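Local coordinates for protein superoxide dismutase (Clostridium difficile, PDB 3TJT) that probably destroys superoxide radicals, converting them to hydrogen peroxide and molecular oxygen at a bound iron ion, at residues K33-Y38 against G80-H85; K86-I91 against I164-W169; I91-K96 against V191-G196. All blocks are in the same frame, centred on the assembly; numbering follows the deposited sequence.

Contact 1 of 3, residues K33-Y38 against G80-H85. With FE (Fe (III) ion), chain B.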
loop_
_atom_site.group_PDB
_atom_site.type_symbol
_atom_site.label_atom_id
_atom_site.label_comp_id
_atom_site.label_asym_id
_atom_site.label_seq_id
_atom_site.Cartn_x
_atom_site.Cartn_y
_atom_site.Cartn_z
ATOM N N LYS A 33 -14.307 -4.903 -8.458
ATOM C CA LYS A 33 -12.989 -5.430 -8.811
ATOM C C LYS A 33 -12.162 -5.878 -7.597
ATOM O O LYS A 33 -11.770 -7.040 -7.511
ATOM C CB LYS A 33 -12.189 -4.412 -9.628
ATOM C CG LYS A 33 -12.897 -3.925 -10.874
ATOM C CD LYS A 33 -13.148 -5.041 -11.861
ATOM C CE LYS A 33 -13.831 -4.467 -13.103
ATOM N NZ LYS A 33 -14.280 -5.535 -14.027
ATOM N N HIS A 34 -11.883 -4.960 -6.674
ATOM C CA HIS A 34 -10.990 -5.285 -5.552
ATOM C C HIS A 34 -11.612 -6.298 -4.587
ATOM O O HIS A 34 -11.027 -7.337 -4.303
ATOM C CB HIS A 34 -10.569 -4.028 -4.787
ATOM C CG HIS A 34 -9.731 -3.078 -5.587
ATOM N ND1 HIS A 34 -8.362 -3.214 -5.705
ATOM C CD2 HIS A 34 -10.060 -1.974 -6.300
ATOM C CE1 HIS A 34 -7.887 -2.237 -6.457
ATOM N NE2 HIS A 34 -8.894 -1.470 -6.831
ATOM N N TYR A 35 -12.796 -5.990 -4.077
ATOM C CA TYR A 35 -13.467 -6.897 -3.143
ATOM C C TYR A 35 -13.698 -8.253 -3.822
ATOM O O TYR A 35 -13.359 -9.314 -3.275
ATOM C CB TYR A 35 -14.750 -6.217 -2.638
ATOM C CG TYR A 35 -15.673 -7.029 -1.753
ATOM C CD1 TYR A 35 -15.211 -8.104 -0.981
ATOM C CD2 TYR A 35 -17.015 -6.685 -1.655
ATOM C CE1 TYR A 35 -16.092 -8.833 -0.164
ATOM C CE2 TYR A 35 -17.889 -7.405 -0.854
ATOM C CZ TYR A 35 -17.432 -8.468 -0.114
ATOM O OH TYR A 35 -18.345 -9.145 0.679
ATOM N N GLN A 36 -14.217 -8.225 -5.045
ATOM C CA GLN A 36 -14.401 -9.444 -5.820
ATOM C C GLN A 36 -13.135 -10.306 -5.941
ATOM O O GLN A 36 -13.203 -11.530 -5.835
ATOM C CB GLN A 36 -14.927 -9.111 -7.219
ATOM C CG GLN A 36 -15.230 -10.335 -8.069
ATOM C CD GLN A 36 -16.527 -11.014 -7.664
ATOM O OE1 GLN A 36 -17.578 -10.377 -7.601
ATOM N NE2 GLN A 36 -16.457 -12.306 -7.371
ATOM N N ALA A 37 -11.990 -9.672 -6.180
ATOM C CA ALA A 37 -10.731 -10.404 -6.321
ATOM C C ALA A 37 -10.334 -11.127 -5.032
ATOM O O ALA A 37 -9.856 -12.258 -5.082
ATOM C CB ALA A 37 -9.600 -9.467 -6.768
ATOM N N TYR A 38 -10.506 -10.474 -3.884
ATOM C CA TYR A 38 -10.204 -11.148 -2.615
ATOM C C TYR A 38 -11.049 -12.404 -2.446
ATOM O O TYR A 38 -10.551 -13.454 -2.046
ATOM C CB TYR A 38 -10.397 -10.219 -1.417
ATOM C CG TYR A 38 -9.401 -9.086 -1.387
ATOM C CD1 TYR A 38 -8.028 -9.338 -1.374
ATOM C CD2 TYR A 38 -9.830 -7.767 -1.396
ATOM C CE1 TYR A 38 -7.114 -8.290 -1.357
ATOM C CE2 TYR A 38 -8.930 -6.723 -1.388
ATOM C CZ TYR A 38 -7.571 -6.993 -1.363
ATOM O OH TYR A 38 -6.682 -5.939 -1.355
ATOM N N GLY A 80 -8.793 -11.800 4.740
ATOM C CA GLY A 80 -8.681 -10.456 5.276
ATOM C C GLY A 80 -9.378 -9.457 4.367
ATOM O O GLY A 80 -10.204 -8.651 4.819
ATOM N N GLY A 81 -9.042 -9.507 3.081
ATOM C CA GLY A 81 -9.614 -8.585 2.111
ATOM C C GLY A 81 -11.123 -8.728 2.038
ATOM O O GLY A 81 -11.854 -7.736 2.021
ATOM N N ALA A 82 -11.593 -9.969 2.012
ATOM C CA ALA A 82 -13.026 -10.235 1.916
ATOM C C ALA A 82 -13.767 -9.736 3.149
ATOM O O ALA A 82 -14.799 -9.072 3.040
ATOM C CB ALA A 82 -13.281 -11.721 1.697
ATOM N N TYR A 83 -13.242 -10.060 4.325
ATOM C CA TYR A 83 -13.879 -9.636 5.562
ATOM C C TYR A 83 -13.885 -8.114 5.679
ATOM O O TYR A 83 -14.917 -7.507 5.983
ATOM C CB TYR A 83 -13.173 -10.242 6.780
ATOM C CG TYR A 83 -13.870 -9.880 8.069
ATOM C CD1 TYR A 83 -14.933 -10.639 8.533
ATOM C CD2 TYR A 83 -13.486 -8.765 8.802
ATOM C CE1 TYR A 83 -15.588 -10.308 9.702
ATOM C CE2 TYR A 83 -14.145 -8.421 9.970
ATOM C CZ TYR A 83 -15.189 -9.202 10.414
ATOM O OH TYR A 83 -15.847 -8.870 11.575
ATOM N N ASN A 84 -12.725 -7.499 5.451
ATOM C CA ASN A 84 -12.581 -6.068 5.653
ATOM C C ASN A 84 -13.492 -5.258 4.723
ATOM O O ASN A 84 -14.063 -4.248 5.127
ATOM C CB ASN A 84 -11.119 -5.625 5.475
ATOM C CG ASN A 84 -10.201 -6.132 6.581
ATOM O OD1 ASN A 84 -10.655 -6.560 7.648
ATOM N ND2 ASN A 84 -8.890 -6.076 6.330
ATOM N N HIS A 85 -13.613 -5.689 3.474
ATOM C CA HIS A 85 -14.420 -4.932 2.526
ATOM C C HIS A 85 -15.908 -5.101 2.789
ATOM O O HIS A 85 -16.661 -4.133 2.707
ATOM C CB HIS A 85 -14.042 -5.274 1.083
ATOM C CG HIS A 85 -12.742 -4.662 0.682
ATOM N ND1 HIS A 85 -11.526 -5.246 0.975
ATOM C CD2 HIS A 85 -12.458 -3.473 0.096
ATOM C CE1 HIS A 85 -10.550 -4.462 0.548
ATOM N NE2 HIS A 85 -11.090 -3.379 0.016
HETATM FE FE FE B . -9.965 -1.478 -0.307
HETATM O O HOH W 1 -8.240 -2.222 0.898
#
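Tyr38 and Tyr35 of helix 33-38 meet the face of helix 80-85 that carries Gly81, Ala82 and His85. The axes of the two short segments approach to 8.2 Å with N-to-C directions 133° apart, so the helices run roughly against each other. Tyr38 lies over the backbone of Gly81: the CA of Gly81 stands 3.7 Å from the centroid of the Tyr38 ring, over its face but displaced toward the rim, a CH-pi contact. With no side chain on Gly81, the ring rests directly on the main chain, CG of Tyr38 being its closest atom to CA of Gly81. Farther out on the same ring, CE2 of Tyr38 is 3.4 Å from CE1 of His85. The two rings are near parallel yet slid apart, with little overlap.

Tyr35 meets the other end of the His85 side chain. Its CG is anti to the backbone N (chi1 175°), and the ring lies against CB of His85, which sits over one face, 4.1 Å from the Tyr35 ring centroid. CE1 of Tyr35 also reaches the carbonyl O of Ala82 at 3.5 Å. The phenol oxygens are bonded outside the segments: OH of Tyr35 with Lys9 N, OH of Tyr38 with Gln152.

Within its own helix, His85 ND1 donates to Gly81 O over 2.7 Å, with the acceptor almost in the imidazole plane. Gly81 O also accepts from His85 N, which approaches from the opposite face of the carbonyl plane. The ND1 bond helps fix the rotation of the imidazole, with NE2 binding iron at 2.2 Å. His30, Asp167 and His171 supply the other protein ligands, completing the metal site of the iron/manganese superoxide dismutase family, whose N-terminal alpha-hairpin domain contains both helices.

Contact 2 of 3, residues K86-I91 against I164-W169. With FE (Fe (III) ion), chain B.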
loop_
_atom_site.group_PDB
_atom_site.type_symbol
_atom_site.label_atom_id
_atom_site.label_comp_id
_atom_site.label_asym_id
_atom_site.label_seq_id
_atom_site.Cartn_x
_atom_site.Cartn_y
_atom_site.Cartn_z
ATOM N N LYS A 86 -16.334 -6.316 3.113
ATOM C CA LYS A 86 -17.732 -6.507 3.487
ATOM C C LYS A 86 -18.059 -5.571 4.648
ATOM O O LYS A 86 -19.073 -4.858 4.625
ATOM C CB LYS A 86 -18.028 -7.961 3.874
ATOM C CG LYS A 86 -19.519 -8.187 4.167
ATOM C CD LYS A 86 -19.784 -9.488 4.920
ATOM C CE LYS A 86 -19.286 -10.689 4.164
ATOM N NZ LYS A 86 -19.608 -11.968 4.870
ATOM N N PHE A 87 -17.185 -5.558 5.650
ATOM C CA PHE A 87 -17.350 -4.705 6.823
ATOM C C PHE A 87 -17.386 -3.224 6.442
ATOM O O PHE A 87 -18.240 -2.465 6.907
ATOM C CB PHE A 87 -16.204 -4.960 7.826
ATOM C CG PHE A 87 -16.288 -4.125 9.064
ATOM C CD1 PHE A 87 -16.901 -4.620 10.208
ATOM C CD2 PHE A 87 -15.773 -2.844 9.091
ATOM C CE1 PHE A 87 -16.984 -3.853 11.347
ATOM C CE2 PHE A 87 -15.866 -2.064 10.234
ATOM C CZ PHE A 87 -16.472 -2.568 11.361
ATOM N N PHE A 88 -16.446 -2.820 5.594
ATOM C CA PHE A 88 -16.315 -1.423 5.189
ATOM C C PHE A 88 -17.561 -0.903 4.452
ATOM O O PHE A 88 -18.063 0.183 4.756
ATOM C CB PHE A 88 -15.064 -1.267 4.315
ATOM C CG PHE A 88 -14.761 0.148 3.916
ATOM C CD1 PHE A 88 -14.572 1.133 4.873
ATOM C CD2 PHE A 88 -14.634 0.484 2.572
ATOM C CE1 PHE A 88 -14.274 2.447 4.508
ATOM C CE2 PHE A 88 -14.341 1.798 2.195
ATOM C CZ PHE A 88 -14.152 2.774 3.160
ATOM N N PHE A 89 -18.047 -1.657 3.475
ATOM C CA PHE A 89 -19.225 -1.188 2.748
ATOM C C PHE A 89 -20.445 -1.162 3.676
ATOM O O PHE A 89 -21.292 -0.284 3.550
ATOM C CB PHE A 89 -19.457 -2.002 1.478
ATOM C CG PHE A 89 -18.310 -1.909 0.494
ATOM C CD1 PHE A 89 -17.784 -0.665 0.148
ATOM C CD2 PHE A 89 -17.755 -3.046 -0.064
ATOM C CE1 PHE A 89 -16.718 -0.566 -0.746
ATOM C CE2 PHE A 89 -16.693 -2.954 -0.970
ATOM C CZ PHE A 89 -16.174 -1.714 -1.303
ATOM N N ASP A 90 -20.498 -2.087 4.637
ATOM C CA ASP A 90 -21.594 -2.089 5.620
ATOM C C ASP A 90 -21.548 -0.915 6.600
ATOM O O ASP A 90 -22.581 -0.510 7.151
ATOM C CB ASP A 90 -21.620 -3.414 6.406
ATOM C CG ASP A 90 -22.318 -4.530 5.658
ATOM O OD1 ASP A 90 -22.958 -4.262 4.618
ATOM O OD2 ASP A 90 -22.221 -5.689 6.114
ATOM N N ILE A 91 -20.361 -0.356 6.822
ATOM C CA ILE A 91 -20.200 0.669 7.846
ATOM C C ILE A 91 -20.373 2.084 7.271
ATOM O O ILE A 91 -20.178 3.083 7.962
ATOM C CB ILE A 91 -18.849 0.526 8.602
ATOM C CG1 ILE A 91 -18.953 1.095 10.020
ATOM C CG2 ILE A 91 -17.702 1.196 7.837
ATOM C CD1 ILE A 91 -20.070 0.452 10.841
ATOM N N ILE A 164 -15.980 0.601 13.956
ATOM C CA ILE A 164 -15.902 1.193 12.613
ATOM C C ILE A 164 -14.482 0.993 12.067
ATOM O O ILE A 164 -13.552 0.698 12.818
ATOM C CB ILE A 164 -16.282 2.701 12.575
ATOM C CG1 ILE A 164 -15.170 3.579 13.157
ATOM C CG2 ILE A 164 -17.648 2.950 13.253
ATOM C CD1 ILE A 164 -15.410 5.087 12.994
ATOM N N GLY A 165 -14.313 1.144 10.763
ATOM C CA GLY A 165 -12.992 0.995 10.173
ATOM C C GLY A 165 -12.931 1.731 8.853
ATOM O O GLY A 165 -13.940 1.804 8.156
ATOM N N LEU A 166 -11.756 2.267 8.523
ATOM C CA LEU A 166 -11.555 3.060 7.306
ATOM C C LEU A 166 -10.407 2.492 6.482
ATOM O O LEU A 166 -9.282 2.332 6.973
ATOM C CB LEU A 166 -11.256 4.520 7.667
ATOM C CG LEU A 166 -10.900 5.472 6.510
ATOM C CD1 LEU A 166 -12.011 5.511 5.459
ATOM C CD2 LEU A 166 -10.591 6.867 7.057
ATOM N N ASP A 167 -10.709 2.192 5.227
ATOM C CA ASP A 167 -9.739 1.706 4.250
ATOM C C ASP A 167 -8.869 2.873 3.791
ATOM O O ASP A 167 -9.377 3.836 3.222
ATOM C CB ASP A 167 -10.513 1.111 3.068
ATOM C CG ASP A 167 -9.635 0.384 2.071
ATOM O OD1 ASP A 167 -8.388 0.431 2.190
ATOM O OD2 ASP A 167 -10.196 -0.260 1.153
ATOM N N VAL A 168 -7.561 2.807 4.043
ATOM C CA VAL A 168 -6.667 3.850 3.527
ATOM C C VAL A 168 -5.647 3.335 2.513
ATOM O O VAL A 168 -4.620 3.977 2.281
ATOM C CB VAL A 168 -5.967 4.694 4.642
ATOM C CG1 VAL A 168 -6.988 5.542 5.398
ATOM C CG2 VAL A 168 -5.180 3.807 5.604
ATOM N N TRP A 169 -5.933 2.188 1.906
ATOM C CA TRP A 169 -5.232 1.788 0.688
ATOM C C TRP A 169 -5.476 2.908 -0.309
ATOM O O TRP A 169 -6.553 3.520 -0.316
ATOM C CB TRP A 169 -5.810 0.501 0.112
ATOM C CG TRP A 169 -5.385 -0.772 0.802
ATOM C CD1 TRP A 169 -5.549 -1.091 2.125
ATOM C CD2 TRP A 169 -4.757 -1.902 0.190
ATOM N NE1 TRP A 169 -5.052 -2.353 2.370
ATOM C CE2 TRP A 169 -4.571 -2.877 1.198
ATOM C CE3 TRP A 169 -4.341 -2.193 -1.113
ATOM C CZ2 TRP A 169 -3.977 -4.116 0.941
ATOM C CZ3 TRP A 169 -3.754 -3.435 -1.374
ATOM C CH2 TRP A 169 -3.577 -4.379 -0.348
HETATM FE FE FE B . -9.965 -1.478 -0.307
HETATM O O HOH W 1 -8.240 -2.222 0.898
#
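Phe88 and Gly165 lie where the last turn of helix 72-90 (86-90) passes strand 165-167, the axes of the two short segments 8.4 Å apart at closest and their directions 107° apart. The Phe88 ring is the main bridge. With CG anti to the backbone N (chi1 -176°), the ring reaches CB of Asp167, which stands over its centre 4.0 Å from the ring centroid, a CH-pi contact. The ring and carboxylate planes are 80° apart. At its edge, CD1 of Phe88 meets the carbonyl O of Gly165 at 3.4 Å; this buried oxygen has no polar partner in the model. CE1 of Phe88 touches CD1 of Leu166.

Phe87 presents its ring edge to the main chain, CE2 lying 3.6 Å from N of Gly165. Ile91 and Ile164 cross at about a right angle, with CG1 of Ile91 against CG2 of Ile164.

Asp167 is held through both carboxylate oxygens: OD1 accepts from Trp169 N at 3.0 Å, closing an Asx turn, while OD2 binds iron at 1.9 Å. A helix of the alpha-hairpin domain thus backs the aspartate that the C-terminal domain's sheet contributes to the superoxide dismutase metal site.

Contact 3 of 3, residues I91-K96 against V191-G196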
loop_
_atom_site.group_PDB
_atom_site.type_symbol
_atom_site.label_atom_id
_atom_site.label_comp_id
_atom_site.label_asym_id
_atom_site.label_seq_id
_atom_site.Cartn_x
_atom_site.Cartn_y
_atom_site.Cartn_z
ATOM N N ILE A 91 -20.361 -0.356 6.822
ATOM C CA ILE A 91 -20.200 0.669 7.846
ATOM C C ILE A 91 -20.373 2.084 7.271
ATOM O O ILE A 91 -20.178 3.083 7.962
ATOM C CB ILE A 91 -18.849 0.526 8.602
ATOM C CG1 ILE A 91 -18.953 1.095 10.020
ATOM C CG2 ILE A 91 -17.702 1.196 7.837
ATOM C CD1 ILE A 91 -20.070 0.452 10.841
ATOM N N MET A 92 -20.748 2.152 5.998
ATOM C CA MET A 92 -21.068 3.430 5.376
ATOM C C MET A 92 -22.536 3.455 4.963
ATOM O O MET A 92 -23.148 2.406 4.756
ATOM C CB MET A 92 -20.172 3.679 4.158
ATOM C CG MET A 92 -18.669 3.739 4.520
ATOM S SD MET A 92 -17.655 4.231 3.112
ATOM C CE MET A 92 -17.715 2.767 2.100
ATOM N N THR A 93 -23.094 4.657 4.834
ATOM C CA THR A 93 -24.494 4.789 4.430
ATOM C C THR A 93 -24.779 6.195 3.905
ATOM O O THR A 93 -24.177 7.167 4.361
ATOM C CB THR A 93 -25.447 4.512 5.629
ATOM O OG1 THR A 93 -26.817 4.647 5.206
ATOM C CG2 THR A 93 -25.171 5.484 6.760
ATOM N N PRO A 94 -25.715 6.309 2.950
ATOM C CA PRO A 94 -26.182 7.631 2.514
ATOM C C PRO A 94 -27.155 8.267 3.512
ATOM O O PRO A 94 -27.434 9.461 3.412
ATOM C CB PRO A 94 -26.903 7.325 1.200
ATOM C CG PRO A 94 -27.386 5.930 1.362
ATOM C CD PRO A 94 -26.310 5.220 2.153
ATOM N N GLU A 95 -27.663 7.482 4.457
ATOM C CA GLU A 95 -28.569 8.016 5.480
ATOM C C GLU A 95 -27.823 8.830 6.535
ATOM O O GLU A 95 -26.642 8.600 6.792
ATOM C CB GLU A 95 -29.345 6.879 6.149
ATOM C CG GLU A 95 -30.043 5.943 5.163
ATOM C CD GLU A 95 -30.930 6.676 4.157
ATOM O OE1 GLU A 95 -31.593 7.666 4.539
ATOM O OE2 GLU A 95 -30.971 6.259 2.979
ATOM N N LYS A 96 -28.505 9.789 7.152
ATOM C CA LYS A 96 -27.895 10.554 8.229
ATOM C C LYS A 96 -27.992 9.781 9.544
ATOM O O LYS A 96 -29.076 9.332 9.926
ATOM C CB LYS A 96 -28.539 11.952 8.355
ATOM C CG LYS A 96 -28.349 12.821 7.109
ATOM C CD LYS A 96 -28.802 14.253 7.338
ATOM C CE LYS A 96 -27.689 15.138 7.888
ATOM N NZ LYS A 96 -26.655 15.455 6.855
ATOM N N VAL A 191 -20.226 9.857 5.985
ATOM C CA VAL A 191 -20.934 8.646 5.571
ATOM C C VAL A 191 -20.830 7.483 6.557
ATOM O O VAL A 191 -21.365 6.416 6.292
ATOM C CB VAL A 191 -20.513 8.148 4.173
ATOM C CG1 VAL A 191 -20.809 9.210 3.109
ATOM C CG2 VAL A 191 -19.043 7.753 4.155
ATOM N N VAL A 192 -20.145 7.676 7.675
ATOM C CA VAL A 192 -20.094 6.609 8.682
ATOM C C VAL A 192 -21.504 6.240 9.134
ATOM O O VAL A 192 -22.313 7.120 9.451
ATOM C CB VAL A 192 -19.261 7.012 9.907
ATOM C CG1 VAL A 192 -19.383 5.941 11.011
ATOM C CG2 VAL A 192 -17.804 7.216 9.523
ATOM N N ASN A 193 -21.803 4.943 9.148
ATOM C CA ASN A 193 -23.100 4.452 9.610
ATOM C C ASN A 193 -23.054 4.159 11.111
ATOM O O ASN A 193 -22.692 3.059 11.534
ATOM C CB ASN A 193 -23.512 3.195 8.832
ATOM C CG ASN A 193 -24.889 2.669 9.243
ATOM O OD1 ASN A 193 -25.505 3.175 10.177
ATOM N ND2 ASN A 193 -25.362 1.645 8.549
ATOM N N TRP A 194 -23.423 5.150 11.910
ATOM C CA TRP A 194 -23.339 5.021 13.363
ATOM C C TRP A 194 -24.333 4.012 13.925
ATOM O O TRP A 194 -24.089 3.426 14.981
ATOM C CB TRP A 194 -23.456 6.389 14.054
ATOM C CG TRP A 194 -22.204 7.178 13.869
ATOM C CD1 TRP A 194 -22.024 8.269 13.066
ATOM C CD2 TRP A 194 -20.926 6.889 14.450
ATOM N NE1 TRP A 194 -20.710 8.688 13.127
ATOM C CE2 TRP A 194 -20.019 7.861 13.975
ATOM C CE3 TRP A 194 -20.466 5.909 15.338
ATOM C CZ2 TRP A 194 -18.671 7.877 14.351
ATOM C CZ3 TRP A 194 -19.130 5.928 15.717
ATOM C CH2 TRP A 194 -18.249 6.907 15.224
ATOM N N ASN A 195 -25.447 3.800 13.230
ATOM C CA ASN A 195 -26.387 2.760 13.655
ATOM C C ASN A 195 -25.792 1.368 13.471
ATOM O O ASN A 195 -25.958 0.492 14.323
ATOM C CB ASN A 195 -27.720 2.884 12.917
ATOM C CG ASN A 195 -28.385 4.232 13.155
ATOM O OD1 ASN A 195 -28.148 4.878 14.174
ATOM N ND2 ASN A 195 -29.207 4.668 12.206
ATOM N N GLY A 196 -25.084 1.175 12.363
ATOM C CA GLY A 196 -24.376 -0.073 12.128
ATOM C C GLY A 196 -23.264 -0.249 13.151
ATOM O O GLY A 196 -23.055 -1.351 13.673
HETATM O O HOH W 2 -24.801 0.568 5.799
HETATM O O HOH W 3 -24.393 8.528 8.319
#
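Asn193 and Ile91 are joined through their main chains: N of Asn193 donates to O of Ile91 over 2.7 Å, from above the carbonyl plane. In return, N of Thr93 donates to O of Val191 at 2.9 Å, in the plane of that carbonyl. The two bonds frame a single beta bridge between Met92 and Val192. CA of Met92 adds a CA-H...O contact to the same Val191 oxygen.

From this bridge the Asn193 side chain points at the 91-96 segment. Its CB touches both O of Ile91 and CG2 of Thr93, the methyl lying 3.5 Å from CB of Asn193. CG is anti to the backbone N (chi1 -178°) and faces that same methyl, the two side chains crossing obliquely. At the tip the branches part. OD1 turns back to accept from N of Gly196 at 3.0 Å, with the donor well above the amide plane; this capping bond comes from Asn193 at the N-cap position of helix 194-202. Here the bridge joins two places in the superoxide dismutase fold: the exit from helix 72-90, in the alpha-hairpin domain, and the start of the last helix of the C-terminal domain. ND2, on the other branch, donates to water 2 at 3.0 Å, and this water donates in turn to O of Met92, adding a water-mediated tie to the two direct bonds.

Within its own segment, OG1 of Thr93 accepts from N of Glu95, forming an ST turn. Elsewhere in the contact, Met92 and Val191 lie side by side and point the same way, with SD of Met92 3.9 Å from CG2 of Val191. Met92 also packs on Tyr13 and Ile22, while Val191 rests on Tyr21. One residue before Met92, CD1 of Ile91 reaches O of Asn193 and the carbonyl carbon of Gly196.

In the fold
From the N terminus, helix 24-46 leads through a connection that holds the short helix 57-62 to helix 72-90, and contact 1 closes that loop, pairing the two long helices of the hairpin. Contacts 2 and 3 open farther along, at the end of helix 72-90 and just after it, and share Ile91. After helices 101-111 and 114-127 and the first two strands of the sheet, the chain returns in strand 161-167 to close contact 2, then passes helix 181-188 to close contact 3 at the start of helix 194-202. Contact 1 therefore precedes both in series, while contacts 2 and 3 cross. Contacts 1 and 2 meet at the iron, with water 1 common to both; contacts 2 and 3 join the two domains.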